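Local coordinates for Card1 endonuclease domain-containing protein (Vibrio cholerae, PDB 1XMX) that probably binds nucleic acid and may cut it with a nuclease domain of the PDDEXK type, at residues I32-H37 with R76-T81; F60-G65 with S69-A74. All blocks are in the same frame, centred on the assembly; numbering follows the deposited sequence.

Contact 1: I32-H37 with R76-T81; sequences IFIGDH and RELAET
Leu78 reaches down from helix 68-85 onto two isoleucines of strand 30-35, Ile32 and Ile34. Its CB meets neither isoleucine and faces the side of strand 56-61, the next strand of the sheet. CG is carried anti to the backbone N (chi1 174°), which sends the branch away from the helix and down to the sheet. Of the two methyls at the tip, CD2 does the touching. It comes within 4.2 Å of Ile34 CD1, the end of that side chain, and 4.4 Å from Ile32 CG2, the short branch of its neighbour two residues back. CD1, the other methyl, turns toward strand 56-61 as CB does. Ile32 and Ile34 can share one partner because alternate residues of a strand point to the same face; Phe33, between them, packs on Tyr43, Leu46 and Leu50 of helix 40-52. The backbones stay well apart, with 9.9 Å between Ile34 CA and Leu78 CA, so a layer of branched aliphatic side chains fills the gap. Such helix-on-sheet packing, with helices covering both faces of a sheet whose strands here run parallel, belongs to a Rossmann-like three-layer alpha/beta fold.

Contact 2: F60-G65 with S69-A74; sequences FEIPAG and SAIKSA
The Phe60 ring meets Ala74 at its far end. CZ comes to 3.2 Å from Ala74 O, a close approach in which the carbonyl oxygen stands obliquely to the ring, and the neighbouring ring atom CE1 lies 4.1 Å from Ala74 CB. One face of the ring carries CB of Leu78, one helical turn further on. With chi1 at 173° the ring stands off the strand on the helix side. The puckered Pro63 ring lies alongside the helix and spans one turn of it: CD is 4.1 Å from Ala74 CB and CG 4.3 Å from Ala70 CB. The Ala74 methyl is therefore wedged among three side chains, the third being Ile62, whose CG2 is 3.9 Å from it. That same CG2 also touches Ile71 CG2, at 4.1 Å. The rotation of Ile62 (chi1 40°) sets CG2 anti to the carbonyl carbon and so makes it the branch that meets both partners. At the loop end, Ile71 stretches CD1 to within 4.0 Å of Gly65 O, a plain van der Waals contact. Behind the two isoleucines stands helix 98-110, with Arg100 touching both. Lys72 points away from this seam and pairs with Glu106 in a salt bridge. The chemistry is thus that of close apolar packing: the small alanines probably allow the helix to come near the chain leaving strand 56-61, and the short connection between the segments also keeps them together.

In the fold
Both contacts lay helix 68-85 on the same mostly parallel sheet, contact 2 with its first turns and contact 1 with later ones, and the chain makes contact 2 on its way between the two segments of contact 1. Their centres are 8 Å apart. Contact 1 is the more buried, a sparse meeting of long aliphatic tips across the gap between layers; contact 2 is larger and partly open, with alanines, a proline and a helix carbonyl packed close to the chain at the sheet's outermost strand. The backbone pairing of strands 30-35 and 56-61 joins them through Phe60 N and Phe33 O, 2.8 Å apart, and a hydrogen bond between His37 ND1 and Glu61 OE2 adds a side-chain link.

Contact 1: I32-H37 with R76-T81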
loop_
_atom_site.group_PDB
_atom_site.type_symbol
_atom_site.label_atom_id
_atom_site.label_comp_id
_atom_site.label_asym_id
_atom_site.label_seq_id
_atom_site.Cartn_x
_atom_site.Cartn_y
_atom_site.Cartn_z
ATOM N N ILE A 32 8.924 21.114 -12.738
ATOM C CA ILE A 32 7.765 21.846 -13.237
ATOM C C ILE A 32 6.856 20.826 -13.816
ATOM O O ILE A 32 7.250 20.045 -14.719
ATOM C CB ILE A 32 8.185 22.866 -14.356
ATOM C CG1 ILE A 32 9.143 23.881 -13.746
ATOM C CG2 ILE A 32 6.973 23.532 -15.077
ATOM C CD1 ILE A 32 9.848 24.732 -14.719
ATOM N N PHE A 33 5.640 20.807 -13.269
ATOM C CA PHE A 33 4.620 19.882 -13.753
ATOM C C PHE A 33 3.833 20.651 -14.800
ATOM O O PHE A 33 3.539 21.806 -14.604
ATOM C CB PHE A 33 3.694 19.477 -12.615
ATOM C CG PHE A 33 4.347 18.651 -11.555
ATOM C CD1 PHE A 33 4.595 17.298 -11.765
ATOM C CD2 PHE A 33 4.656 19.205 -10.334
ATOM C CE1 PHE A 33 5.170 16.513 -10.754
ATOM C CE2 PHE A 33 5.242 18.427 -9.330
ATOM C CZ PHE A 33 5.483 17.089 -9.541
ATOM N N ILE A 34 3.516 20.000 -15.903
ATOM C CA ILE A 34 2.667 20.552 -16.948
ATOM C C ILE A 34 1.291 19.872 -16.800
ATOM O O ILE A 34 1.233 18.676 -16.593
ATOM C CB ILE A 34 3.256 20.230 -18.334
ATOM C CG1 ILE A 34 4.471 21.112 -18.604
ATOM C CG2 ILE A 34 2.210 20.412 -19.480
ATOM C CD1 ILE A 34 5.419 20.515 -19.617
ATOM N N GLY A 35 0.189 20.628 -16.830
ATOM C CA GLY A 35 -1.141 20.034 -16.653
ATOM C C GLY A 35 -2.194 21.042 -17.103
ATOM O O GLY A 35 -1.872 22.208 -17.366
ATOM N N ASP A 36 -3.455 20.618 -17.175
ATOM C CA ASP A 36 -4.528 21.562 -17.418
ATOM C C ASP A 36 -5.139 22.073 -16.121
ATOM O O ASP A 36 -4.808 21.570 -15.040
ATOM C CB ASP A 36 -5.561 20.975 -18.371
ATOM C CG ASP A 36 -6.404 19.882 -17.744
ATOM O OD1 ASP A 36 -6.656 19.879 -16.539
ATOM O OD2 ASP A 36 -6.866 19.016 -18.477
ATOM N N HIS A 37 -6.011 23.073 -16.212
ATOM C CA HIS A 37 -6.496 23.703 -15.000
ATOM C C HIS A 37 -7.139 22.757 -14.004
ATOM O O HIS A 37 -6.895 22.885 -12.803
ATOM C CB HIS A 37 -7.369 24.932 -15.245
ATOM C CG HIS A 37 -7.762 25.611 -13.972
ATOM N ND1 HIS A 37 -6.844 26.266 -13.164
ATOM C CD2 HIS A 37 -8.950 25.685 -13.323
ATOM C CE1 HIS A 37 -7.451 26.714 -12.079
ATOM N NE2 HIS A 37 -8.734 26.397 -12.160
ATOM N N ARG A 76 6.635 25.258 -26.012
ATOM C CA ARG A 76 7.801 25.888 -26.612
ATOM C C ARG A 76 8.099 27.240 -25.943
ATOM O O ARG A 76 9.243 27.580 -25.747
ATOM C CB ARG A 76 7.585 26.053 -28.105
ATOM C CG ARG A 76 8.845 26.248 -28.859
ATOM C CD ARG A 76 8.607 26.000 -30.347
ATOM N NE ARG A 76 8.777 24.581 -30.723
ATOM C CZ ARG A 76 9.960 23.959 -30.827
ATOM N NH1 ARG A 76 11.103 24.634 -30.570
ATOM N NH2 ARG A 76 10.002 22.673 -31.215
ATOM N N GLU A 77 7.061 27.992 -25.588
ATOM C CA GLU A 77 7.220 29.189 -24.758
ATOM C C GLU A 77 7.913 28.891 -23.422
ATOM O O GLU A 77 8.819 29.581 -23.025
ATOM C CB GLU A 77 5.856 29.842 -24.486
ATOM C CG GLU A 77 5.481 30.849 -25.532
ATOM C CD GLU A 77 4.187 31.620 -25.213
ATOM O OE1 GLU A 77 4.073 32.119 -24.048
ATOM O OE2 GLU A 77 3.310 31.743 -26.148
ATOM N N LEU A 78 7.434 27.876 -22.721
ATOM C CA LEU A 78 8.112 27.379 -21.545
ATOM C C LEU A 78 9.564 26.990 -21.854
ATOM O O LEU A 78 10.486 27.401 -21.123
ATOM C CB LEU A 78 7.368 26.171 -20.961
ATOM C CG LEU A 78 8.100 25.504 -19.787
ATOM C CD1 LEU A 78 8.099 26.499 -18.640
ATOM C CD2 LEU A 78 7.384 24.201 -19.385
ATOM N N ALA A 79 9.791 26.227 -22.929
ATOM C CA ALA A 79 11.121 25.705 -23.191
ATOM C C ALA A 79 12.092 26.878 -23.409
ATOM O O ALA A 79 13.249 26.843 -22.958
ATOM C CB ALA A 79 11.105 24.781 -24.405
ATOM N N GLU A 80 11.604 27.921 -24.087
ATOM C CA GLU A 80 12.456 29.008 -24.541
ATOM C C GLU A 80 12.871 29.835 -23.294
ATOM O O GLU A 80 14.005 30.219 -23.148
ATOM C CB GLU A 80 11.732 29.822 -25.634
ATOM C CG GLU A 80 12.599 30.668 -26.548
ATOM C CD GLU A 80 13.408 29.906 -27.673
ATOM O OE1 GLU A 80 14.434 29.231 -27.382
ATOM O OE2 GLU A 80 13.063 30.068 -28.877
ATOM N N THR A 81 11.948 30.049 -22.370
ATOM C CA THR A 81 12.266 30.670 -21.099
ATOM C C THR A 81 13.284 29.814 -20.309
ATOM O O THR A 81 14.161 30.343 -19.640
ATOM C CB THR A 81 10.979 30.830 -20.218
ATOM O OG1 THR A 81 9.940 31.497 -20.947
ATOM C CG2 THR A 81 11.281 31.622 -18.964
#

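Contact 2: F60-G65 with S69-A74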
loop_
_atom_site.group_PDB
_atom_site.type_symbol
_atom_site.label_atom_id
_atom_site.label_comp_id
_atom_site.label_asym_id
_atom_site.label_seq_id
_atom_site.Cartn_x
_atom_site.Cartn_y
_atom_site.Cartn_z
ATOM N N PHE A 60 2.778 24.532 -14.671
ATOM C CA PHE A 60 2.668 25.285 -15.905
ATOM C C PHE A 60 1.447 24.722 -16.626
ATOM O O PHE A 60 1.387 23.530 -16.949
ATOM C CB PHE A 60 3.942 25.150 -16.743
ATOM C CG PHE A 60 3.824 25.767 -18.123
ATOM C CD1 PHE A 60 3.384 25.016 -19.214
ATOM C CD2 PHE A 60 4.153 27.101 -18.326
ATOM C CE1 PHE A 60 3.249 25.608 -20.473
ATOM C CE2 PHE A 60 4.059 27.696 -19.613
ATOM C CZ PHE A 60 3.591 26.929 -20.665
ATOM N N GLU A 61 0.458 25.586 -16.871
ATOM C CA GLU A 61 -0.839 25.136 -17.394
ATOM C C GLU A 61 -0.902 25.212 -18.881
ATOM O O GLU A 61 -0.725 26.297 -19.462
ATOM C CB GLU A 61 -1.985 26.008 -16.875
ATOM C CG GLU A 61 -2.792 25.335 -15.824
ATOM C CD GLU A 61 -3.901 26.185 -15.273
ATOM O OE1 GLU A 61 -4.562 26.943 -16.064
ATOM O OE2 GLU A 61 -4.113 26.071 -14.035
ATOM N N ILE A 62 -1.231 24.082 -19.496
ATOM C CA ILE A 62 -1.489 24.085 -20.911
ATOM C C ILE A 62 -2.977 24.207 -21.106
ATOM O O ILE A 62 -3.762 23.995 -20.205
ATOM C CB ILE A 62 -0.995 22.812 -21.619
ATOM C CG1 ILE A 62 -1.283 21.602 -20.751
ATOM C CG2 ILE A 62 0.576 22.889 -21.929
ATOM C CD1 ILE A 62 -1.483 20.272 -21.515
ATOM N N PRO A 63 -3.377 24.536 -22.317
ATOM C CA PRO A 63 -4.795 24.587 -22.519
ATOM C C PRO A 63 -5.298 23.152 -22.477
ATOM O O PRO A 63 -4.547 22.205 -22.664
ATOM C CB PRO A 63 -4.932 25.250 -23.907
ATOM C CG PRO A 63 -3.608 25.096 -24.586
ATOM C CD PRO A 63 -2.578 24.838 -23.528
ATOM N N ALA A 64 -6.553 22.988 -22.174
ATOM C CA ALA A 64 -7.111 21.654 -21.901
ATOM C C ALA A 64 -7.629 20.887 -23.147
ATOM O O ALA A 64 -7.732 19.673 -23.116
ATOM C CB ALA A 64 -8.212 21.777 -20.829
ATOM N N GLY A 65 -7.933 21.577 -24.235
ATOM C CA GLY A 65 -8.339 20.899 -25.461
ATOM C C GLY A 65 -7.313 19.946 -26.046
ATOM O O GLY A 65 -6.143 19.859 -25.591
ATOM N N SER A 69 -1.116 21.634 -31.741
ATOM C CA SER A 69 -0.300 22.791 -32.133
ATOM C C SER A 69 -0.396 23.929 -31.089
ATOM O O SER A 69 0.567 24.633 -30.869
ATOM C CB SER A 69 -0.528 23.244 -33.592
ATOM O OG SER A 69 -1.667 24.073 -33.746
ATOM N N ALA A 70 -1.526 24.035 -30.388
ATOM C CA ALA A 70 -1.654 24.937 -29.209
ATOM C C ALA A 70 -0.870 24.428 -27.969
ATOM O O ALA A 70 -0.218 25.203 -27.266
ATOM C CB ALA A 70 -3.140 25.179 -28.857
ATOM N N ILE A 71 -0.931 23.129 -27.687
ATOM C CA ILE A 71 -0.056 22.557 -26.634
ATOM C C ILE A 71 1.450 22.765 -26.927
ATOM O O ILE A 71 2.201 23.254 -26.059
ATOM C CB ILE A 71 -0.367 21.047 -26.376
ATOM C CG1 ILE A 71 -1.838 20.854 -25.995
ATOM C CG2 ILE A 71 0.576 20.449 -25.272
ATOM C CD1 ILE A 71 -2.240 19.355 -25.940
ATOM N N LYS A 72 1.903 22.409 -28.126
ATOM C CA LYS A 72 3.300 22.586 -28.515
ATOM C C LYS A 72 3.728 24.040 -28.440
ATOM O O LYS A 72 4.864 24.373 -28.119
ATOM C CB LYS A 72 3.510 22.124 -29.965
ATOM C CG LYS A 72 3.488 20.614 -30.118
ATOM C CD LYS A 72 3.941 20.121 -31.506
ATOM C CE LYS A 72 3.792 18.576 -31.511
ATOM N NZ LYS A 72 4.044 17.879 -32.831
ATOM N N SER A 73 2.825 24.921 -28.850
ATOM C CA SER A 73 3.063 26.335 -28.689
ATOM C C SER A 73 3.250 26.776 -27.197
ATOM O O SER A 73 4.172 27.559 -26.884
ATOM C CB SER A 73 1.908 27.076 -29.318
ATOM O OG SER A 73 2.456 28.149 -29.961
ATOM N N ALA A 74 2.375 26.303 -26.299
ATOM C CA ALA A 74 2.499 26.653 -24.888
ATOM C C ALA A 74 3.828 26.115 -24.361
ATOM O O ALA A 74 4.569 26.814 -23.699
ATOM C CB ALA A 74 1.272 26.082 -24.057
#